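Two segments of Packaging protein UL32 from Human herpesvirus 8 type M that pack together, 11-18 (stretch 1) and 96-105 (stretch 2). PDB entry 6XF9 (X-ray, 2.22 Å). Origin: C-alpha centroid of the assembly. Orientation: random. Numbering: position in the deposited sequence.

Stretch 1 11-18: TRHRDELQ
Stretch 2, residues 96-105: AADLCEIMHL

Two helical segments of one chain, at least 79 residues apart in sequence wherever they touch, meet around a single buried histidine. Stretch 2 is helical throughout, 96-105, and runs on in both directions. Stretch 1 is a junction: a helix ends at Arg12, His13 steps out of helical conformation (phi/psi -98/26), and a new helix runs from 14 to 18 and beyond. The axes of helices 14-18 and 96-105 approach to 10.0 Å, with their N-to-C directions at 129°, so the two run in broadly opposed senses. The register is set by His13 and Ala97, whose CA atoms lie 6.6 Å apart. Together the surfaces bury 376 Å².

Three backbone bonds within the stretch brace the junction. Arg14 N donates to Thr11 O (3.2 Å), closing the turn. His13 is the N-cap residue of the second helix, and its carbonyl is used at once: Leu17 N bonds to His13 O at 2.8 Å, followed by Gln18 N to Arg14 O, also 2.8 Å. In stretch 2 the i to i+4 ladder is regular, from Cys100 N to Ala96 O (3.0 Å) to Leu105 N to Glu101 O (3.0 Å).

His13 supplies the largest covered area, 96 Å². Its CA-to-CB bond points toward stretch 2, and chi1 -60° (m) with chi2 91° lays the ring against the helix. NE2 of His13 and His104 ND1 share a hydrogen bond of 2.9 Å, in which either nitrogen could be the donor. His104 also points toward its partner, with chi1 -74° (m) and chi2 139°; the rings meet rim to rim, planes 7° apart and centroids 4.9 Å apart, so the bonded nitrogens face each other nearly in plane. His13 ND1 is hydrogen-bonded just outside the stretches, so both ring nitrogens are satisfied, which suits a buried imidazole.

One face of the His13 ring is covered by Cys100. Its CB sits 3.7 Å from the ring centroid, 19° off the normal, a CH-pi contact, while SG lies obliquely at 4.6 Å from that centroid. The compact cysteine side chain packs directly on the ring, with Cys100 CB 3.5 Å from His13 CD2, and chi1 -93° places Cys100 SG also 3.7 Å from Glu16 CB. The Glu16 side chain is modelled only to CB.

Beside the histidines, charge is paired where exposure rises. Arg12 (chi1 90°, chi2 t, chi3 p) reaches Glu101 in a salt bridge, Arg12 NH1 to Glu101 OE2 3.1 Å. Glu101 starts sideways, but chi1 177° (t) and chi2 73° (p) bring its carboxylate nearer to stretch 1.

Leu17, one turn beyond His13, is the apolar part of the contact. With chi1 -67° (m) and chi2 -175° (t), its CD2 meets Ala96 CB and its CD1 meets Ala97 CB, both at 3.7 Å. These contacts carry no polar demand: a branched leucine spans two successive alanines, one methyl on each.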

# COMPACT_ATOMS: atom_id res chain seq x y z
N THR D 11 -24.64 -50.81 -17.26
CA THR D 11 -24.94 -52.12 -16.69
C THR D 11 -24.02 -53.22 -17.22
O THR D 11 -23.48 -54.02 -16.45
CB THR D 11 -26.40 -52.48 -16.97
OG1 THR D 11 -27.27 -51.79 -16.06
CG2 THR D 11 -26.62 -53.95 -16.82
N ARG D 12 -23.78 -53.26 -18.54
CA ARG D 12 -23.01 -54.39 -19.06
C ARG D 12 -21.56 -54.39 -18.57
O ARG D 12 -20.98 -55.46 -18.37
CB ARG D 12 -23.10 -54.46 -20.57
CG ARG D 12 -22.09 -53.73 -21.34
CD ARG D 12 -22.43 -54.02 -22.78
NE ARG D 12 -23.75 -53.42 -22.97
CZ ARG D 12 -24.25 -53.03 -24.14
NH1 ARG D 12 -23.53 -53.20 -25.24
NH2 ARG D 12 -25.46 -52.49 -24.19
N HIS D 13 -20.98 -53.22 -18.34
CA HIS D 13 -19.59 -53.15 -17.91
C HIS D 13 -19.47 -53.00 -16.40
O HIS D 13 -18.45 -52.49 -15.91
CB HIS D 13 -18.85 -52.02 -18.63
CG HIS D 13 -18.84 -52.17 -20.11
ND1 HIS D 13 -19.82 -51.63 -20.91
CD2 HIS D 13 -18.00 -52.84 -20.93
CE1 HIS D 13 -19.56 -51.93 -22.17
NE2 HIS D 13 -18.46 -52.66 -22.21
N ARG D 14 -20.48 -53.45 -15.66
CA ARG D 14 -20.44 -53.39 -14.20
C ARG D 14 -19.12 -53.92 -13.68
O ARG D 14 -18.58 -53.39 -12.71
CB ARG D 14 -21.61 -54.19 -13.61
CG ARG D 14 -21.68 -54.23 -12.09
CD ARG D 14 -23.02 -54.82 -11.61
NE ARG D 14 -22.83 -55.69 -10.45
CZ ARG D 14 -23.76 -56.02 -9.55
NH1 ARG D 14 -25.01 -55.57 -9.61
NH2 ARG D 14 -23.41 -56.82 -8.55
N ASP D 15 -18.52 -54.87 -14.38
CA ASP D 15 -17.26 -55.45 -13.93
C ASP D 15 -16.15 -54.41 -13.95
O ASP D 15 -15.49 -54.18 -12.93
CB ASP D 15 -16.90 -56.66 -14.79
N GLU D 16 -15.89 -53.79 -15.10
CA GLU D 16 -14.84 -52.77 -15.13
C GLU D 16 -15.23 -51.55 -14.29
O GLU D 16 -14.41 -51.03 -13.53
CB GLU D 16 -14.50 -52.38 -16.57
N LEU D 17 -16.50 -51.12 -14.36
CA LEU D 17 -16.92 -49.92 -13.63
C LEU D 17 -16.86 -50.10 -12.11
O LEU D 17 -16.60 -49.12 -11.39
CB LEU D 17 -18.32 -49.52 -14.06
CG LEU D 17 -18.39 -49.04 -15.51
CD1 LEU D 17 -19.80 -48.55 -15.75
CD2 LEU D 17 -17.37 -47.95 -15.76
N GLN D 18 -17.10 -51.31 -11.59
CA GLN D 18 -16.90 -51.52 -10.16
C GLN D 18 -15.45 -51.28 -9.78
O GLN D 18 -15.16 -50.76 -8.70
CB GLN D 18 -17.26 -52.95 -9.75
CG GLN D 18 -18.70 -53.31 -9.59
CD GLN D 18 -18.86 -54.79 -9.38
OE1 GLN D 18 -17.89 -55.54 -9.48
NE2 GLN D 18 -20.08 -55.23 -9.05
N ALA D 96 -17.04 -43.04 -18.40
CA ALA D 96 -16.30 -44.27 -18.14
C ALA D 96 -16.95 -45.44 -18.86
O ALA D 96 -16.29 -46.14 -19.64
CB ALA D 96 -16.25 -44.56 -16.64
N ALA D 97 -18.25 -45.63 -18.65
CA ALA D 97 -18.98 -46.73 -19.27
C ALA D 97 -18.86 -46.67 -20.79
O ALA D 97 -18.49 -47.66 -21.43
CB ALA D 97 -20.44 -46.70 -18.85
N ASP D 98 -19.12 -45.50 -21.38
CA ASP D 98 -19.09 -45.41 -22.83
C ASP D 98 -17.68 -45.55 -23.38
O ASP D 98 -17.52 -45.89 -24.56
CB ASP D 98 -19.71 -44.09 -23.30
CG ASP D 98 -21.13 -43.85 -22.75
OD1 ASP D 98 -21.83 -44.82 -22.35
OD2 ASP D 98 -21.57 -42.67 -22.78
N LEU D 99 -16.65 -45.28 -22.57
CA LEU D 99 -15.28 -45.54 -23.01
C LEU D 99 -14.97 -47.03 -23.00
O LEU D 99 -14.25 -47.52 -23.87
CB LEU D 99 -14.28 -44.76 -22.15
CG LEU D 99 -12.85 -44.85 -22.69
CD1 LEU D 99 -12.75 -44.09 -23.96
CD2 LEU D 99 -11.84 -44.33 -21.69
N CYS D 100 -15.45 -47.77 -21.99
CA CYS D 100 -15.44 -49.23 -22.07
C CYS D 100 -16.07 -49.73 -23.36
O CYS D 100 -15.44 -50.44 -24.15
CB CYS D 100 -16.19 -49.84 -20.89
SG CYS D 100 -15.21 -50.25 -19.51
N GLU D 101 -17.32 -49.35 -23.59
CA GLU D 101 -18.05 -49.86 -24.73
C GLU D 101 -17.28 -49.58 -26.02
O GLU D 101 -17.12 -50.48 -26.85
CB GLU D 101 -19.43 -49.22 -24.75
CG GLU D 101 -20.31 -49.58 -25.91
CD GLU D 101 -20.87 -50.97 -25.84
OE1 GLU D 101 -20.68 -51.67 -24.82
OE2 GLU D 101 -21.54 -51.35 -26.82
N ILE D 102 -16.75 -48.37 -26.17
CA ILE D 102 -16.00 -48.05 -27.38
C ILE D 102 -14.79 -48.96 -27.52
O ILE D 102 -14.38 -49.30 -28.63
CB ILE D 102 -15.61 -46.56 -27.40
CG1 ILE D 102 -16.83 -45.70 -27.66
CG2 ILE D 102 -14.54 -46.27 -28.45
CD1 ILE D 102 -16.60 -44.26 -27.35
N MET D 103 -14.21 -49.39 -26.39
CA MET D 103 -13.01 -50.23 -26.44
C MET D 103 -13.32 -51.68 -26.78
O MET D 103 -12.54 -52.33 -27.48
CB MET D 103 -12.29 -50.19 -25.09
CG MET D 103 -11.67 -48.87 -24.71
SD MET D 103 -10.18 -48.56 -25.65
CE MET D 103 -9.02 -49.72 -24.94
N HIS D 104 -14.46 -52.19 -26.30
CA HIS D 104 -14.88 -53.54 -26.63
C HIS D 104 -15.36 -53.67 -28.08
O HIS D 104 -15.25 -54.74 -28.67
CB HIS D 104 -15.96 -53.97 -25.65
CG HIS D 104 -15.41 -54.29 -24.30
ND1 HIS D 104 -16.04 -53.92 -23.14
CD2 HIS D 104 -14.26 -54.90 -23.94
CE1 HIS D 104 -15.31 -54.32 -22.10
NE2 HIS D 104 -14.23 -54.92 -22.56
N LEU D 105 -15.92 -52.59 -28.65
CA LEU D 105 -16.36 -52.63 -30.04
C LEU D 105 -15.18 -52.63 -31.00
O LEU D 105 -15.17 -53.37 -31.99
CB LEU D 105 -17.27 -51.45 -30.36
CG LEU D 105 -18.77 -51.44 -30.11
CD1 LEU D 105 -19.12 -51.93 -28.75
CD2 LEU D 105 -19.20 -50.01 -30.27